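Local coordinates for uncharacterized protein (Bacteroides eggerthii DSM 20697, PDB 4ECO) that is of unknown function but builds a long leucine-rich repeat solenoid, a scaffold that in related proteins commonly serves protein binding, at residues 544-549 and 553-558; 605-610 and 614-619; 531-536 and 563-568; 161-166 and 173-178. All blocks are in the same frame, centred on the assembly; numbering follows the deposited sequence.

Running from the N terminus, the chain first meets interaction 4, where the loop leaving helix 160-168 turns back on that helix and closes a short excursion. Much later, interaction 3 joins two consecutive turns of the leucine-rich repeat solenoid, 531-536 with 563-568. Interaction 1 falls wholly within that long loop, joining 544-549 with 553-558 between strands 540-542 and 570-572. Interaction 2 comes last and in series, at the C-terminal end, where helix 608-612 turns into strand 617-619. None of the four cross along the chain. Helix 160-168 also rests on strands of the late repeats, and interaction 4 lies about 21 Å from interaction 3, centre to centre.

Interaction 1 of 4, residues 544-549 and 553-558; sequences RNQRDA and RTLREW
Three donors converge on the backbone O of Gln546, and one of them, Thr554 N, comes from the facing segment in a weak bond of 3.3 Å. A second donor is local: Arg547 NH1 reaches Gln546 O at 2.7 Å, its chain bent at chi2 (-70°), and the donor stands well above the carbonyl plane. A water also donates to Gln546 O and accepts from Leu555 N, so it bridges the two segments.

The folded Arg547 guanidinium then lies against the extended chain of Arg553. Arg553 CG sits over one face of it, 3.4 Å from Arg547 NH1, and the two guanidinium planes are only 15° apart. Arg547 NH2 stands 3.3 Å from Arg553 NE, a like-charge approach probably eased by the salt bridge from Arg553 to Asp596; Arg553 also donates to Asn576 O.

Carbon atoms make the rest of the contact. Gln546 CB lies 3.9 Å from Leu555 CB, the two side chains running side by side, and Thr554 CG2 meets Asp548 CB at 3.7 Å. Thr554 OG1 bonds to Phe525 O, while Asp548 OD1 takes Asn552 N.

All this belongs to the loop between strands 540-542 and 570-572 of the solenoid. Arg547 makes a backbone bond to Asn523 in the preceding turn and Leu555 one to Asp577 in the following turn, which stitches the bend between its neighbours.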
# COMPACT_ATOMS: atom_id res chain seq x y z
N ARG A 544 -22.65 -3.65 -21.83
CA ARG A 544 -23.83 -3.34 -21.03
C ARG A 544 -24.14 -1.84 -21.01
O ARG A 544 -23.23 -1.02 -21.22
CB ARG A 544 -23.63 -3.83 -19.59
CG ARG A 544 -24.04 -5.27 -19.30
CD ARG A 544 -24.03 -5.57 -17.80
NE ARG A 544 -24.75 -4.54 -17.04
CZ ARG A 544 -26.04 -4.58 -16.73
NH1 ARG A 544 -26.78 -5.63 -17.07
NH2 ARG A 544 -26.60 -3.58 -16.07
N ASN A 545 -25.42 -1.49 -20.71
CA ASN A 545 -25.98 -0.14 -20.51
C ASN A 545 -25.45 0.94 -21.48
O ASN A 545 -24.93 1.97 -21.05
CB ASN A 545 -25.73 0.33 -19.06
CG ASN A 545 -26.39 -0.50 -18.00
OD1 ASN A 545 -25.94 -1.60 -17.67
ND2 ASN A 545 -27.46 -0.00 -17.43
N GLN A 546 -25.64 0.75 -22.79
CA GLN A 546 -25.24 1.78 -23.77
C GLN A 546 -26.30 2.89 -23.80
O GLN A 546 -27.48 2.62 -24.04
CB GLN A 546 -25.01 1.19 -25.17
CG GLN A 546 -23.93 0.13 -25.24
CD GLN A 546 -22.59 0.61 -24.77
OE1 GLN A 546 -21.93 1.41 -25.42
NE2 GLN A 546 -22.15 0.10 -23.65
N ARG A 547 -25.89 4.13 -23.52
CA ARG A 547 -26.79 5.29 -23.46
C ARG A 547 -26.20 6.54 -24.12
O ARG A 547 -24.98 6.71 -24.12
CB ARG A 547 -27.11 5.66 -21.99
CG ARG A 547 -27.80 4.59 -21.14
CD ARG A 547 -29.24 4.29 -21.49
NE ARG A 547 -29.72 3.21 -20.63
CZ ARG A 547 -29.50 1.92 -20.86
NH1 ARG A 547 -28.88 1.54 -21.96
NH2 ARG A 547 -29.94 1.01 -20.00
N ASP A 548 -27.07 7.44 -24.63
CA ASP A 548 -26.59 8.70 -25.20
C ASP A 548 -26.73 9.80 -24.12
O ASP A 548 -27.09 9.49 -22.97
CB ASP A 548 -27.30 9.07 -26.51
CG ASP A 548 -28.80 9.34 -26.46
OD1 ASP A 548 -29.35 9.46 -25.34
OD2 ASP A 548 -29.42 9.46 -27.55
N ALA A 549 -26.44 11.06 -24.47
CA ALA A 549 -26.54 12.17 -23.52
C ALA A 549 -27.97 12.35 -22.97
O ALA A 549 -28.15 12.70 -21.81
CB ALA A 549 -26.08 13.45 -24.19
N ARG A 553 -31.43 4.38 -25.03
CA ARG A 553 -30.72 3.11 -25.20
C ARG A 553 -30.29 3.02 -26.65
O ARG A 553 -31.13 2.78 -27.54
CB ARG A 553 -31.58 1.92 -24.78
CG ARG A 553 -31.99 1.95 -23.32
CD ARG A 553 -32.47 0.60 -22.90
NE ARG A 553 -32.83 0.57 -21.48
CZ ARG A 553 -33.06 -0.54 -20.79
NH1 ARG A 553 -32.94 -1.74 -21.37
NH2 ARG A 553 -33.40 -0.48 -19.51
N THR A 554 -29.00 3.31 -26.89
CA THR A 554 -28.40 3.38 -28.23
C THR A 554 -28.17 2.04 -28.91
O THR A 554 -28.33 1.98 -30.12
CB THR A 554 -27.06 4.13 -28.18
OG1 THR A 554 -26.24 3.57 -27.14
CG2 THR A 554 -27.22 5.63 -27.97
N LEU A 555 -27.78 0.96 -28.16
CA LEU A 555 -27.45 -0.32 -28.80
C LEU A 555 -28.67 -1.21 -29.00
O LEU A 555 -29.21 -1.80 -28.06
CB LEU A 555 -26.37 -1.07 -28.04
CG LEU A 555 -25.71 -2.24 -28.77
CD1 LEU A 555 -24.95 -1.77 -30.01
CD2 LEU A 555 -24.79 -3.00 -27.83
N ARG A 556 -29.05 -1.34 -30.28
CA ARG A 556 -30.19 -2.13 -30.74
C ARG A 556 -29.70 -3.33 -31.60
O ARG A 556 -30.45 -4.30 -31.77
CB ARG A 556 -31.17 -1.23 -31.54
CG ARG A 556 -31.80 -0.14 -30.65
CD ARG A 556 -32.50 0.96 -31.41
NE ARG A 556 -33.81 0.52 -31.89
CZ ARG A 556 -34.48 1.11 -32.87
NH1 ARG A 556 -33.96 2.16 -33.51
NH2 ARG A 556 -35.66 0.63 -33.26
N GLU A 557 -28.41 -3.27 -32.05
CA GLU A 557 -27.73 -4.23 -32.92
C GLU A 557 -27.03 -5.37 -32.14
O GLU A 557 -26.13 -5.13 -31.33
CB GLU A 557 -26.68 -3.48 -33.78
CG GLU A 557 -25.85 -4.32 -34.76
CD GLU A 557 -24.61 -3.67 -35.35
OE1 GLU A 557 -24.47 -2.43 -35.23
OE2 GLU A 557 -23.77 -4.40 -35.94
N TRP A 558 -27.40 -6.62 -32.47
CA TRP A 558 -26.74 -7.81 -31.92
C TRP A 558 -25.49 -8.09 -32.77
O TRP A 558 -25.58 -8.03 -34.00
CB TRP A 558 -27.70 -9.02 -31.91
CG TRP A 558 -27.01 -10.33 -31.63
CD1 TRP A 558 -26.46 -11.18 -32.54
CD2 TRP A 558 -26.71 -10.89 -30.33
NE1 TRP A 558 -25.85 -12.24 -31.91
CE2 TRP A 558 -26.01 -12.09 -30.55
CE3 TRP A 558 -27.02 -10.51 -29.01
CZ2 TRP A 558 -25.61 -12.92 -29.49
CZ3 TRP A 558 -26.63 -11.34 -27.97
CH2 TRP A 558 -25.92 -12.52 -28.21
O HOH W 1 -28.50 0.40 -25.20

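Interaction 2 of 4, residues 605-610 and 614-619; sequences SYVCPY and GMYMLF
Val607 rests its branched side chain on one flat face of the Tyr616 ring. Its CB sits 3.9 Å from the ring centroid, 22° off the normal, in a CH-pi contact displaced toward the rim, while CG1 reaches Tyr616 CE1 at 3.5 Å. The ring is delivered there by a chi1 of -155°, with CG anti to the backbone N. Leu618 CB, two residues on in the same segment, lies at its edge, in plane.

Nearer the turn the touches are longer: Tyr610 CB rests on Tyr616 CB at 4.0 Å, and the edge of the Tyr610 ring meets CB of Met615, a selenomethionine, at 4.2 Å between CD2 and CB. The helix ends here in a Schellman motif. Gly614 takes a positive phi of 69°, and Met615 N donates to Tyr610 O at 2.7 Å, almost in line with the carbonyl.

Val607 and Tyr610, just before and in helix 608-612, thus pack on the residues leading into strand 617-619, which pairs in parallel with strand 591-593 at the C-terminal end of the solenoid. A disulfide from Cys608 to Cys629 ties the same helix to the last part of the chain.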
# COMPACT_ATOMS: atom_id res chain seq x y z
N SER A 605 -31.91 -22.77 -27.77
CA SER A 605 -32.11 -24.21 -27.95
C SER A 605 -30.92 -25.05 -27.57
O SER A 605 -31.10 -26.08 -26.92
CB SER A 605 -32.45 -24.53 -29.39
OG SER A 605 -33.73 -24.02 -29.71
N TYR A 606 -29.71 -24.62 -27.98
CA TYR A 606 -28.46 -25.35 -27.80
C TYR A 606 -27.91 -25.24 -26.39
O TYR A 606 -27.21 -26.16 -25.94
CB TYR A 606 -27.39 -24.84 -28.80
CG TYR A 606 -27.67 -25.10 -30.27
CD1 TYR A 606 -28.50 -26.14 -30.68
CD2 TYR A 606 -27.01 -24.37 -31.26
CE1 TYR A 606 -28.73 -26.39 -32.03
CE2 TYR A 606 -27.20 -24.64 -32.61
CZ TYR A 606 -28.07 -25.65 -32.99
OH TYR A 606 -28.28 -25.88 -34.34
N VAL A 607 -28.20 -24.13 -25.71
CA VAL A 607 -27.66 -23.90 -24.36
C VAL A 607 -28.62 -24.45 -23.29
O VAL A 607 -28.20 -24.62 -22.15
CB VAL A 607 -27.31 -22.40 -24.10
CG1 VAL A 607 -26.27 -21.91 -25.10
CG2 VAL A 607 -28.55 -21.51 -24.14
N CYS A 608 -29.89 -24.77 -23.67
CA CYS A 608 -30.90 -25.26 -22.75
C CYS A 608 -30.41 -26.50 -21.95
O CYS A 608 -30.42 -26.43 -20.73
CB CYS A 608 -32.20 -25.55 -23.48
SG CYS A 608 -33.54 -26.10 -22.40
N PRO A 609 -29.96 -27.63 -22.57
CA PRO A 609 -29.53 -28.78 -21.74
C PRO A 609 -28.40 -28.43 -20.78
O PRO A 609 -28.27 -29.07 -19.75
CB PRO A 609 -29.09 -29.82 -22.76
CG PRO A 609 -28.94 -29.10 -24.03
CD PRO A 609 -29.90 -27.98 -24.00
N TYR A 610 -27.60 -27.39 -21.11
CA TYR A 610 -26.52 -26.90 -20.26
C TYR A 610 -27.08 -26.11 -19.09
O TYR A 610 -26.51 -26.13 -17.99
CB TYR A 610 -25.57 -26.04 -21.08
CG TYR A 610 -24.65 -26.85 -21.98
CD1 TYR A 610 -25.06 -27.23 -23.27
CD2 TYR A 610 -23.39 -27.26 -21.54
CE1 TYR A 610 -24.22 -28.00 -24.09
CE2 TYR A 610 -22.55 -28.00 -22.36
CZ TYR A 610 -22.96 -28.35 -23.64
OH TYR A 610 -22.10 -29.04 -24.44
N GLY A 614 -27.12 -27.22 -14.90
CA GLY A 614 -26.45 -26.25 -14.05
C GLY A 614 -25.04 -25.98 -14.54
O GLY A 614 -24.15 -25.63 -13.74
N MSE A 615 -24.81 -26.13 -15.85
CA MSE A 615 -23.50 -25.92 -16.46
C MSE A 615 -23.45 -24.61 -17.27
O MSE A 615 -22.44 -24.33 -17.95
CB MSE A 615 -23.15 -27.13 -17.34
CG MSE A 615 -22.76 -28.38 -16.53
SE MSE A 615 -21.40 -28.06 -15.14
CE MSE A 615 -19.82 -27.59 -16.19
N TYR A 616 -24.50 -23.78 -17.13
CA TYR A 616 -24.67 -22.50 -17.82
C TYR A 616 -25.05 -21.39 -16.84
O TYR A 616 -25.68 -21.66 -15.81
CB TYR A 616 -25.75 -22.66 -18.89
CG TYR A 616 -25.62 -21.68 -20.03
CD1 TYR A 616 -24.74 -21.92 -21.08
CD2 TYR A 616 -26.38 -20.52 -20.06
CE1 TYR A 616 -24.60 -21.00 -22.12
CE2 TYR A 616 -26.27 -19.61 -21.11
CZ TYR A 616 -25.38 -19.86 -22.14
OH TYR A 616 -25.23 -18.95 -23.16
N MSE A 617 -24.69 -20.14 -17.18
CA MSE A 617 -24.94 -18.93 -16.38
C MSE A 617 -25.66 -17.90 -17.26
O MSE A 617 -25.02 -17.21 -18.05
CB MSE A 617 -23.59 -18.40 -15.86
CG MSE A 617 -23.68 -17.20 -14.89
SE MSE A 617 -24.82 -17.48 -13.32
CE MSE A 617 -24.03 -19.24 -12.63
N LEU A 618 -26.99 -17.83 -17.14
CA LEU A 618 -27.80 -16.91 -17.95
C LEU A 618 -28.55 -15.89 -17.10
O LEU A 618 -29.32 -16.25 -16.21
CB LEU A 618 -28.80 -17.69 -18.82
CG LEU A 618 -29.79 -16.86 -19.63
CD1 LEU A 618 -29.13 -16.25 -20.86
CD2 LEU A 618 -30.99 -17.68 -19.99
N PHE A 619 -28.36 -14.59 -17.44
CA PHE A 619 -29.03 -13.45 -16.82
C PHE A 619 -30.11 -13.01 -17.79
O PHE A 619 -29.80 -12.66 -18.94
CB PHE A 619 -28.03 -12.34 -16.50
CG PHE A 619 -26.86 -12.82 -15.67
CD1 PHE A 619 -26.92 -12.83 -14.28
CD2 PHE A 619 -25.69 -13.27 -16.28
CE1 PHE A 619 -25.83 -13.27 -13.51
CE2 PHE A 619 -24.60 -13.71 -15.51
CZ PHE A 619 -24.67 -13.70 -14.13

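Interaction 3 of 4, residues 531-536 and 563-568; sequences QPLNSS and TLCPSL
Ser536, Cys565 and Leu533 give up the most surface here, and they form two adjoining patches. In the first, the sulfur of Cys565 faces Leu533: SG lies 4.0 Å from Leu533 CB and 3.6 Å from Leu533 O. A chi1 of -65° puts SG anti to the carbonyl carbon of Cys565, where it meets Leu533, at the end of the 3-10 segment 531-533. Leu533 also touches Phe541 of strand 540-542 and Ile562, so the sulfur packs on a residue that has further neighbours in the solenoid.

The second patch centres on Ser536, which takes part mainly through its backbone. The Pro566 ring comes up against it, with CG 3.6 Å from Ser536 O and 4.1 Å from Ser536 CB. The same carbonyl oxygen accepts Ser567 OG at 2.7 Å, the hydroxyl approaching at a C=O...O angle of 141° and tilted 15° from the carbonyl plane. Beside it, a water accepts from Ser567 N and makes a weak bond to Ser535 O. With an alanine at Ser567 the hydroxyl would be gone, and Ser536 O would probably lose its direct partner from the next repeat, with the water left as the polar link between the segments.

The chemistry is thus mixed: one hydroxyl-to-carbonyl bond and a water bridge in one patch, thiol and aliphatic packing in the other. Consecutive turns of the leucine-rich repeat are joined here by side chain and solvent, not by paired backbones.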
# COMPACT_ATOMS: atom_id res chain seq x y z
N GLN A 531 -14.88 -4.84 -34.18
CA GLN A 531 -13.42 -4.95 -34.37
C GLN A 531 -12.74 -5.83 -33.29
O GLN A 531 -11.98 -6.72 -33.70
CB GLN A 531 -12.73 -3.57 -34.43
CG GLN A 531 -13.27 -2.63 -35.49
CD GLN A 531 -14.32 -1.69 -34.97
OE1 GLN A 531 -15.16 -2.03 -34.14
NE2 GLN A 531 -14.32 -0.46 -35.48
N PRO A 532 -12.99 -5.67 -31.96
CA PRO A 532 -12.29 -6.54 -30.99
C PRO A 532 -12.71 -8.03 -31.07
O PRO A 532 -12.04 -8.87 -30.46
CB PRO A 532 -12.69 -5.95 -29.62
CG PRO A 532 -13.17 -4.56 -29.91
CD PRO A 532 -13.82 -4.67 -31.25
N LEU A 533 -13.76 -8.36 -31.84
CA LEU A 533 -14.24 -9.74 -31.99
C LEU A 533 -13.39 -10.55 -32.99
O LEU A 533 -13.57 -11.76 -33.08
CB LEU A 533 -15.72 -9.79 -32.42
CG LEU A 533 -16.67 -9.01 -31.52
CD1 LEU A 533 -18.08 -9.03 -32.08
CD2 LEU A 533 -16.62 -9.52 -30.09
N ASN A 534 -12.44 -9.90 -33.70
CA ASN A 534 -11.54 -10.50 -34.69
C ASN A 534 -10.48 -11.40 -34.02
O ASN A 534 -9.91 -12.28 -34.66
CB ASN A 534 -10.85 -9.39 -35.51
CG ASN A 534 -10.15 -9.85 -36.76
OD1 ASN A 534 -8.96 -9.57 -36.99
ND2 ASN A 534 -10.88 -10.55 -37.62
N SER A 535 -10.24 -11.19 -32.73
CA SER A 535 -9.29 -11.95 -31.94
C SER A 535 -9.74 -13.42 -31.78
O SER A 535 -10.93 -13.70 -31.51
CB SER A 535 -9.12 -11.31 -30.57
OG SER A 535 -8.40 -12.16 -29.70
N SER A 536 -8.78 -14.34 -31.92
CA SER A 536 -9.02 -15.76 -31.72
C SER A 536 -8.83 -16.13 -30.24
O SER A 536 -9.17 -17.24 -29.86
CB SER A 536 -8.07 -16.58 -32.59
OG SER A 536 -6.75 -16.54 -32.09
N THR A 563 -20.99 -15.89 -32.07
CA THR A 563 -20.92 -17.31 -31.66
C THR A 563 -19.74 -18.01 -32.35
O THR A 563 -19.36 -19.10 -31.94
CB THR A 563 -22.23 -18.05 -31.94
OG1 THR A 563 -22.47 -18.11 -33.35
CG2 THR A 563 -23.42 -17.45 -31.19
N LEU A 564 -19.13 -17.34 -33.35
CA LEU A 564 -17.97 -17.86 -34.06
C LEU A 564 -16.64 -17.41 -33.40
O LEU A 564 -15.58 -17.74 -33.92
CB LEU A 564 -18.01 -17.46 -35.54
CG LEU A 564 -19.21 -17.97 -36.36
CD1 LEU A 564 -19.02 -17.68 -37.81
CD2 LEU A 564 -19.41 -19.46 -36.24
N CYS A 565 -16.68 -16.70 -32.25
CA CYS A 565 -15.46 -16.32 -31.51
C CYS A 565 -14.98 -17.60 -30.80
O CYS A 565 -15.69 -18.15 -29.94
CB CYS A 565 -15.70 -15.16 -30.55
SG CYS A 565 -16.14 -13.60 -31.37
N PRO A 566 -13.85 -18.16 -31.28
CA PRO A 566 -13.43 -19.49 -30.79
C PRO A 566 -13.19 -19.56 -29.29
O PRO A 566 -13.54 -20.58 -28.68
CB PRO A 566 -12.13 -19.77 -31.56
CG PRO A 566 -11.69 -18.44 -32.09
CD PRO A 566 -12.93 -17.66 -32.33
N SER A 567 -12.66 -18.49 -28.68
CA SER A 567 -12.34 -18.51 -27.25
C SER A 567 -13.39 -17.83 -26.38
O SER A 567 -13.26 -17.95 -25.16
CB SER A 567 -11.00 -17.84 -27.02
OG SER A 567 -9.95 -18.54 -27.67
N LEU A 568 -14.38 -17.11 -26.96
CA LEU A 568 -15.33 -16.34 -26.15
C LEU A 568 -16.21 -17.22 -25.28
O LEU A 568 -16.89 -18.10 -25.80
CB LEU A 568 -16.22 -15.45 -27.04
CG LEU A 568 -17.03 -14.39 -26.31
CD1 LEU A 568 -16.27 -13.11 -26.16
CD2 LEU A 568 -18.32 -14.15 -27.01
O HOH W 2 -12.56 -15.60 -29.30

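Interaction 4 of 4, residues 161-166 and 173-178; sequences LIKDCI and KSIKKS
Lys163, the first residue of 161-166 to touch the other segment, meets Ile175 with its aliphatic stem. Its CG lies 3.8 Å from Ile175 CD1 and its CD 4.1 Å from Ile175 CG2, the two side chains crossing at about a right angle. The chain bends at chi3 (-68°) beyond that point, and the ammonium goes on to a salt bridge with Glu156, so only methylenes serve this contact. Just before it in the helix, Leu161 and Ile162 rest on strands of the late repeats, including 517-519.

One turn further on, Ile166 supplies the other wall. Its CD1 meets Ile175 CD1 at 3.8 Å, and its CG2 lies just as far from that methyl while also reaching Lys173 O at 3.5 Å. Ile175 CD1 is therefore lodged between the stem of Lys163 and the branches of Ile166, three positions apart on one helix face. An alanine in place of Ile175 would probably open a gap between those two side chains and strip Ile166 CD1 of its apolar neighbour in this loop.

The backbone of the loop has polar partners outside the pair: Asn167 OD1 accepts from Ile175 N, and Arg155 donates to Lys173 O. What joins the two segments directly is apolar contact, one isoleucine seated on a helix, while these polar bonds of the loop go to Asn167 and Arg155.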
# COMPACT_ATOMS: atom_id res chain seq x y z
N LEU A 161 -15.70 -8.67 -15.12
CA LEU A 161 -15.51 -9.36 -16.41
C LEU A 161 -14.02 -9.51 -16.73
O LEU A 161 -13.53 -10.63 -16.92
CB LEU A 161 -16.26 -8.61 -17.53
CG LEU A 161 -16.00 -9.05 -18.98
CD1 LEU A 161 -16.46 -10.44 -19.23
CD2 LEU A 161 -16.75 -8.20 -19.91
N ILE A 162 -13.29 -8.38 -16.71
CA ILE A 162 -11.87 -8.33 -17.04
C ILE A 162 -11.06 -9.12 -15.99
O ILE A 162 -10.23 -9.94 -16.40
CB ILE A 162 -11.40 -6.86 -17.22
CG1 ILE A 162 -11.92 -6.40 -18.59
CG2 ILE A 162 -9.87 -6.75 -17.18
CD1 ILE A 162 -11.79 -5.08 -18.86
N LYS A 163 -11.36 -8.95 -14.68
CA LYS A 163 -10.67 -9.69 -13.60
C LYS A 163 -10.90 -11.22 -13.77
O LYS A 163 -9.92 -11.96 -13.68
CB LYS A 163 -11.09 -9.21 -12.20
CG LYS A 163 -10.60 -7.78 -11.88
CD LYS A 163 -10.71 -7.37 -10.40
CE LYS A 163 -12.11 -7.20 -9.89
NZ LYS A 163 -12.16 -6.27 -8.73
N ASP A 164 -12.13 -11.67 -14.11
CA ASP A 164 -12.40 -13.10 -14.33
C ASP A 164 -11.51 -13.66 -15.45
O ASP A 164 -10.90 -14.71 -15.25
CB ASP A 164 -13.89 -13.36 -14.67
CG ASP A 164 -14.90 -13.09 -13.55
OD1 ASP A 164 -14.48 -12.96 -12.37
OD2 ASP A 164 -16.11 -12.96 -13.86
N CYS A 165 -11.37 -12.92 -16.59
CA CYS A 165 -10.53 -13.34 -17.73
C CYS A 165 -9.05 -13.42 -17.33
O CYS A 165 -8.37 -14.35 -17.76
CB CYS A 165 -10.73 -12.42 -18.93
SG CYS A 165 -12.40 -12.47 -19.62
N ILE A 166 -8.57 -12.46 -16.51
CA ILE A 166 -7.19 -12.44 -16.01
C ILE A 166 -6.98 -13.66 -15.09
O ILE A 166 -6.01 -14.41 -15.28
CB ILE A 166 -6.88 -11.10 -15.29
CG1 ILE A 166 -6.76 -9.95 -16.34
CG2 ILE A 166 -5.60 -11.20 -14.42
CD1 ILE A 166 -6.69 -8.54 -15.77
N LYS A 173 -0.86 -13.35 -13.68
CA LYS A 173 -0.97 -13.42 -12.22
C LYS A 173 -2.41 -13.06 -11.83
O LYS A 173 -2.93 -12.02 -12.26
CB LYS A 173 0.04 -12.49 -11.50
CG LYS A 173 1.52 -12.68 -11.87
CD LYS A 173 2.40 -11.79 -11.00
CE LYS A 173 3.87 -11.80 -11.36
NZ LYS A 173 4.66 -11.04 -10.35
N SER A 174 -3.08 -13.94 -11.09
CA SER A 174 -4.47 -13.72 -10.68
C SER A 174 -4.55 -12.51 -9.74
O SER A 174 -3.57 -12.16 -9.08
CB SER A 174 -5.06 -14.97 -10.03
OG SER A 174 -5.16 -16.01 -10.99
N ILE A 175 -5.70 -11.85 -9.72
CA ILE A 175 -5.92 -10.69 -8.88
C ILE A 175 -6.56 -11.17 -7.58
O ILE A 175 -7.70 -11.67 -7.57
CB ILE A 175 -6.77 -9.63 -9.63
CG1 ILE A 175 -6.07 -9.19 -10.95
CG2 ILE A 175 -7.11 -8.43 -8.73
CD1 ILE A 175 -6.93 -8.57 -11.97
N LYS A 176 -5.81 -11.02 -6.48
CA LYS A 176 -6.24 -11.35 -5.12
C LYS A 176 -7.23 -10.32 -4.58
O LYS A 176 -7.13 -9.12 -4.90
CB LYS A 176 -5.03 -11.41 -4.17
CG LYS A 176 -4.31 -12.73 -4.06
CD LYS A 176 -3.36 -12.67 -2.84
CE LYS A 176 -2.99 -14.02 -2.24
NZ LYS A 176 -2.58 -13.91 -0.80
N LYS A 177 -8.14 -10.78 -3.71
CA LYS A 177 -9.08 -9.93 -3.00
C LYS A 177 -8.28 -8.98 -2.11
O LYS A 177 -7.24 -9.37 -1.55
CB LYS A 177 -10.05 -10.80 -2.16
CG LYS A 177 -11.16 -10.03 -1.44
CD LYS A 177 -12.02 -10.95 -0.55
CE LYS A 177 -13.08 -10.17 0.20
NZ LYS A 177 -13.89 -11.06 1.06
N SER A 178 -8.77 -7.74 -2.00
CA SER A 178 -8.14 -6.68 -1.22
C SER A 178 -7.99 -7.09 0.23
O SER A 178 -8.93 -7.65 0.82
CB SER A 178 -8.95 -5.40 -1.33
OG SER A 178 -9.16 -5.03 -2.69